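Local coordinates for protein octopine dehydrogenase (Pecten maximus, PDB 3C7A) that catalyses the NADH-dependent reductive condensation of L-arginine with pyruvate to D-octopine, and the reverse oxidation with NAD(+), at residues A[116-128]-A[381-395]. Numbering follows the deposited sequence.
Sequences PSQAGFEFQCRDI and RCPQRYGFNTLDAIL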
# COMPACT_ATOMS: atom_id res chain seq x y z
N PRO A 116 -1.63 -3.11 3.71
CA PRO A 116 -2.04 -2.76 2.35
C PRO A 116 -1.15 -3.38 1.26
O PRO A 116 -0.01 -3.77 1.53
CB PRO A 116 -1.90 -1.24 2.34
CG PRO A 116 -0.79 -0.95 3.32
CD PRO A 116 -0.67 -2.13 4.25
N SER A 117 -1.67 -3.46 0.04
CA SER A 117 -0.97 -4.12 -1.06
C SER A 117 0.12 -3.22 -1.63
O SER A 117 1.27 -3.63 -1.78
CB SER A 117 -1.95 -4.53 -2.16
OG SER A 117 -2.70 -5.67 -1.78
N GLN A 118 -0.18 -1.97 -1.85
CA GLN A 118 0.55 -1.10 -2.77
C GLN A 118 0.51 -1.61 -4.28
O GLN A 118 -0.24 -2.42 -4.62
CB GLN A 118 2.01 -0.75 -2.27
CG GLN A 118 2.09 0.14 -0.99
CD GLN A 118 3.49 0.48 -0.51
OE1 GLN A 118 4.16 -0.32 0.07
NE2 GLN A 118 3.92 1.69 -0.77
N ALA A 119 1.34 -1.08 -5.13
CA ALA A 119 1.18 -1.20 -6.58
C ALA A 119 2.04 -2.33 -7.13
O ALA A 119 3.23 -2.44 -6.82
CB ALA A 119 1.53 0.11 -7.26
N GLY A 120 1.43 -3.18 -7.95
CA GLY A 120 2.14 -4.32 -8.56
C GLY A 120 2.04 -5.64 -7.81
O GLY A 120 2.76 -6.59 -8.12
N PHE A 121 1.14 -5.69 -6.83
CA PHE A 121 0.93 -6.87 -5.97
C PHE A 121 0.55 -8.13 -6.76
O PHE A 121 1.11 -9.21 -6.52
CB PHE A 121 -0.15 -6.54 -4.92
CG PHE A 121 -0.27 -7.55 -3.80
CD1 PHE A 121 -1.31 -8.49 -3.80
CD2 PHE A 121 0.63 -7.55 -2.74
CE1 PHE A 121 -1.44 -9.42 -2.77
CE2 PHE A 121 0.51 -8.47 -1.70
CZ PHE A 121 -0.53 -9.41 -1.71
N GLU A 122 -0.38 -7.98 -7.70
CA GLU A 122 -0.91 -9.11 -8.47
C GLU A 122 0.08 -9.69 -9.49
O GLU A 122 0.12 -10.91 -9.69
CB GLU A 122 -2.23 -8.73 -9.17
CG GLU A 122 -3.39 -8.39 -8.23
CD GLU A 122 -3.46 -6.91 -7.84
OE1 GLU A 122 -2.53 -6.14 -8.18
OE2 GLU A 122 -4.46 -6.51 -7.20
N PHE A 123 0.86 -8.82 -10.14
CA PHE A 123 1.87 -9.26 -11.11
C PHE A 123 2.96 -10.13 -10.47
O PHE A 123 3.39 -11.13 -11.05
CB PHE A 123 2.53 -8.06 -11.83
CG PHE A 123 1.56 -7.12 -12.51
CD1 PHE A 123 0.48 -7.60 -13.25
CD2 PHE A 123 1.76 -5.74 -12.44
CE1 PHE A 123 -0.41 -6.72 -13.88
CE2 PHE A 123 0.88 -4.85 -13.07
CZ PHE A 123 -0.21 -5.35 -13.79
N GLN A 124 3.37 -9.74 -9.26
CA GLN A 124 4.41 -10.45 -8.50
C GLN A 124 3.96 -11.84 -8.04
O GLN A 124 4.73 -12.81 -8.13
CB GLN A 124 4.85 -9.60 -7.29
CG GLN A 124 6.04 -10.15 -6.49
CD GLN A 124 6.49 -9.22 -5.37
OE1 GLN A 124 5.68 -8.76 -4.56
NE2 GLN A 124 7.79 -8.96 -5.31
N CYS A 125 2.72 -11.94 -7.56
CA CYS A 125 2.13 -13.21 -7.12
C CYS A 125 2.03 -14.24 -8.25
O CYS A 125 2.32 -15.42 -8.05
CB CYS A 125 0.74 -12.95 -6.50
SG CYS A 125 -0.05 -14.39 -5.71
N ARG A 126 1.64 -13.77 -9.44
CA ARG A 126 1.52 -14.63 -10.62
C ARG A 126 2.86 -15.23 -11.07
O ARG A 126 2.92 -16.40 -11.45
CB ARG A 126 0.87 -13.86 -11.78
CG ARG A 126 -0.66 -13.72 -11.69
CD ARG A 126 -1.19 -12.70 -12.70
NE ARG A 126 -2.64 -12.83 -12.91
CZ ARG A 126 -3.40 -11.94 -13.54
NH1 ARG A 126 -2.87 -10.82 -14.03
NH2 ARG A 126 -4.70 -12.16 -13.67
N ASP A 127 3.92 -14.42 -11.02
CA ASP A 127 5.26 -14.84 -11.45
C ASP A 127 5.86 -15.94 -10.57
O ASP A 127 6.44 -16.90 -11.08
CB ASP A 127 6.20 -13.63 -11.50
CG ASP A 127 7.59 -13.98 -12.03
OD1 ASP A 127 7.74 -14.18 -13.26
OD2 ASP A 127 8.54 -14.06 -11.22
N ILE A 128 5.70 -15.80 -9.25
CA ILE A 128 6.34 -16.70 -8.29
C ILE A 128 5.56 -18.01 -8.07
O ILE A 128 6.17 -19.08 -7.96
CB ILE A 128 6.66 -15.98 -6.94
CG1 ILE A 128 7.62 -14.81 -7.19
CG2 ILE A 128 7.26 -16.94 -5.91
CD1 ILE A 128 7.73 -13.80 -6.05
N ARG A 381 8.42 -3.18 -9.81
CA ARG A 381 7.26 -4.06 -10.02
C ARG A 381 6.50 -3.81 -11.33
O ARG A 381 5.34 -4.23 -11.46
CB ARG A 381 6.29 -3.93 -8.84
CG ARG A 381 6.59 -4.81 -7.64
CD ARG A 381 5.69 -4.39 -6.49
NE ARG A 381 5.45 -5.46 -5.52
CZ ARG A 381 4.62 -5.37 -4.49
NH1 ARG A 381 3.92 -4.26 -4.27
NH2 ARG A 381 4.48 -6.40 -3.66
N CYS A 382 7.12 -3.12 -12.29
CA CYS A 382 6.49 -2.88 -13.60
C CYS A 382 6.24 -4.20 -14.35
O CYS A 382 7.06 -5.12 -14.26
CB CYS A 382 7.32 -1.90 -14.44
SG CYS A 382 8.96 -2.46 -14.98
N PRO A 383 5.10 -4.30 -15.05
CA PRO A 383 4.71 -5.55 -15.74
C PRO A 383 5.74 -6.11 -16.73
O PRO A 383 5.80 -7.33 -16.90
CB PRO A 383 3.41 -5.16 -16.48
CG PRO A 383 3.37 -3.66 -16.47
CD PRO A 383 4.08 -3.25 -15.22
N GLN A 384 6.53 -5.24 -17.36
CA GLN A 384 7.54 -5.66 -18.34
C GLN A 384 8.72 -6.41 -17.72
O GLN A 384 9.40 -7.18 -18.40
CB GLN A 384 8.05 -4.46 -19.15
CG GLN A 384 7.05 -3.88 -20.16
CD GLN A 384 6.07 -2.89 -19.54
OE1 GLN A 384 6.12 -2.59 -18.34
NE2 GLN A 384 5.16 -2.38 -20.37
N ARG A 385 8.96 -6.18 -16.42
CA ARG A 385 10.01 -6.87 -15.67
C ARG A 385 9.76 -8.38 -15.58
O ARG A 385 10.70 -9.17 -15.49
CB ARG A 385 10.14 -6.27 -14.27
CG ARG A 385 11.32 -6.79 -13.45
CD ARG A 385 10.87 -7.30 -12.09
NE ARG A 385 11.96 -7.86 -11.30
CZ ARG A 385 12.41 -9.11 -11.41
NH1 ARG A 385 13.41 -9.52 -10.64
NH2 ARG A 385 11.87 -9.96 -12.28
N TYR A 386 8.48 -8.77 -15.62
CA TYR A 386 8.09 -10.18 -15.52
C TYR A 386 7.71 -10.79 -16.88
O TYR A 386 7.37 -11.97 -16.96
CB TYR A 386 6.93 -10.35 -14.53
CG TYR A 386 7.16 -9.76 -13.15
CD1 TYR A 386 7.99 -10.40 -12.23
CD2 TYR A 386 6.54 -8.58 -12.76
CE1 TYR A 386 8.21 -9.86 -10.96
CE2 TYR A 386 6.74 -8.03 -11.49
CZ TYR A 386 7.58 -8.68 -10.60
OH TYR A 386 7.78 -8.15 -9.34
N GLY A 387 7.76 -9.98 -17.93
CA GLY A 387 7.47 -10.45 -19.29
C GLY A 387 6.03 -10.31 -19.75
O GLY A 387 5.64 -10.93 -20.75
N PHE A 388 5.23 -9.52 -19.03
CA PHE A 388 3.87 -9.19 -19.45
C PHE A 388 3.90 -7.89 -20.26
O PHE A 388 3.97 -6.80 -19.70
CB PHE A 388 2.93 -9.05 -18.24
CG PHE A 388 2.86 -10.27 -17.35
CD1 PHE A 388 2.35 -11.48 -17.83
CD2 PHE A 388 3.28 -10.20 -16.03
CE1 PHE A 388 2.28 -12.61 -17.00
CE2 PHE A 388 3.22 -11.32 -15.19
CZ PHE A 388 2.72 -12.52 -15.68
N ASN A 389 3.85 -8.03 -21.59
CA ASN A 389 4.10 -6.91 -22.50
C ASN A 389 2.87 -6.30 -23.19
O ASN A 389 2.96 -5.21 -23.77
CB ASN A 389 5.15 -7.31 -23.56
CG ASN A 389 6.48 -7.73 -22.95
OD1 ASN A 389 7.10 -8.70 -23.39
ND2 ASN A 389 6.94 -7.00 -21.93
N THR A 390 1.74 -6.99 -23.12
CA THR A 390 0.49 -6.52 -23.75
C THR A 390 -0.64 -6.32 -22.74
O THR A 390 -0.55 -6.80 -21.61
CB THR A 390 0.01 -7.49 -24.86
OG1 THR A 390 -0.23 -8.79 -24.30
CG2 THR A 390 1.03 -7.60 -25.99
N LEU A 391 -1.69 -5.60 -23.15
CA LEU A 391 -2.86 -5.38 -22.30
C LEU A 391 -3.62 -6.67 -21.97
O LEU A 391 -4.16 -6.81 -20.87
CB LEU A 391 -3.82 -4.35 -22.94
CG LEU A 391 -3.44 -2.86 -22.94
CD1 LEU A 391 -4.46 -2.05 -23.73
CD2 LEU A 391 -3.31 -2.30 -21.52
N ASP A 392 -3.65 -7.60 -22.92
CA ASP A 392 -4.28 -8.91 -22.71
C ASP A 392 -3.53 -9.73 -21.66
O ASP A 392 -4.15 -10.40 -20.83
CB ASP A 392 -4.37 -9.69 -24.03
CG ASP A 392 -5.28 -10.91 -23.93
OD1 ASP A 392 -6.50 -10.74 -23.74
OD2 ASP A 392 -4.77 -12.04 -24.06
N ALA A 393 -2.19 -9.66 -21.70
CA ALA A 393 -1.34 -10.35 -20.73
C ALA A 393 -1.43 -9.74 -19.33
O ALA A 393 -1.33 -10.46 -18.33
CB ALA A 393 0.11 -10.36 -21.22
N ILE A 394 -1.61 -8.42 -19.26
CA ILE A 394 -1.79 -7.70 -18.00
C ILE A 394 -3.11 -8.08 -17.31
O ILE A 394 -3.16 -8.23 -16.09
CB ILE A 394 -1.69 -6.16 -18.21
CG1 ILE A 394 -0.22 -5.75 -18.40
CG2 ILE A 394 -2.30 -5.38 -17.04
CD1 ILE A 394 -0.02 -4.43 -19.15
N LEU A 395 -4.17 -8.27 -18.11
CA LEU A 395 -5.50 -8.60 -17.58
C LEU A 395 -5.67 -10.07 -17.17
O LEU A 395 -6.25 -10.35 -16.12
CB LEU A 395 -6.59 -8.21 -18.59
CG LEU A 395 -6.91 -6.72 -18.81
CD1 LEU A 395 -7.76 -6.55 -20.07
CD2 LEU A 395 -7.61 -6.10 -17.60
O HOH W 1 9.89 -9.86 -7.54
O HOH W 2 -0.45 -10.51 -15.43
O HOH W 3 6.09 -14.31 -15.56
O HOH W 4 10.13 -13.57 -15.72
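Ser117 O lies at the edge of the Arg381 guanidinium, 3.7 Å from NH1 and not bonded. Gln118, next in the loop, binds pyruvate. Ala119 O accepts a hydrogen bond from Arg381 NH1 at 3.2 Å, with the donor above the carbonyl plane. Gly120, N-cap of helix 121-128, has a positive phi that lets its backbone pass over one guanidinium face. Phe123 CB is directed toward 381-395. Its CZ meets Ile394 CG2 at 3.9 Å, and Pro383 CB sits over one ring face, toward its rim. Gln124 CG is anti to the backbone N (chi1 -174°), and the extended chain carries OE1 to Arg381 NH2 at 2.8 Å. This bond is fairly straight (163°) and lies in the guanidinium plane; the amide stands nearly perpendicular to it. Putting a leucine at Arg381 would probably leave Gln124 OE1 and Ala119 O without these donors. Arg126 NH1 and NH2 bond weakly to Ile394 O and Leu395 O. The Asp127 side chain crosses Tyr386 at about a right angle, CG to CD1 3.6 Å. Chemically, a largely apolar patch with carbonyls at the Phe123 ring edge, arginines on neutral oxygens and water-bridged Asp127 and Tyr386 join the nucleotide-binding domain to 381-395, whose Arg381 also touches helix 330-344.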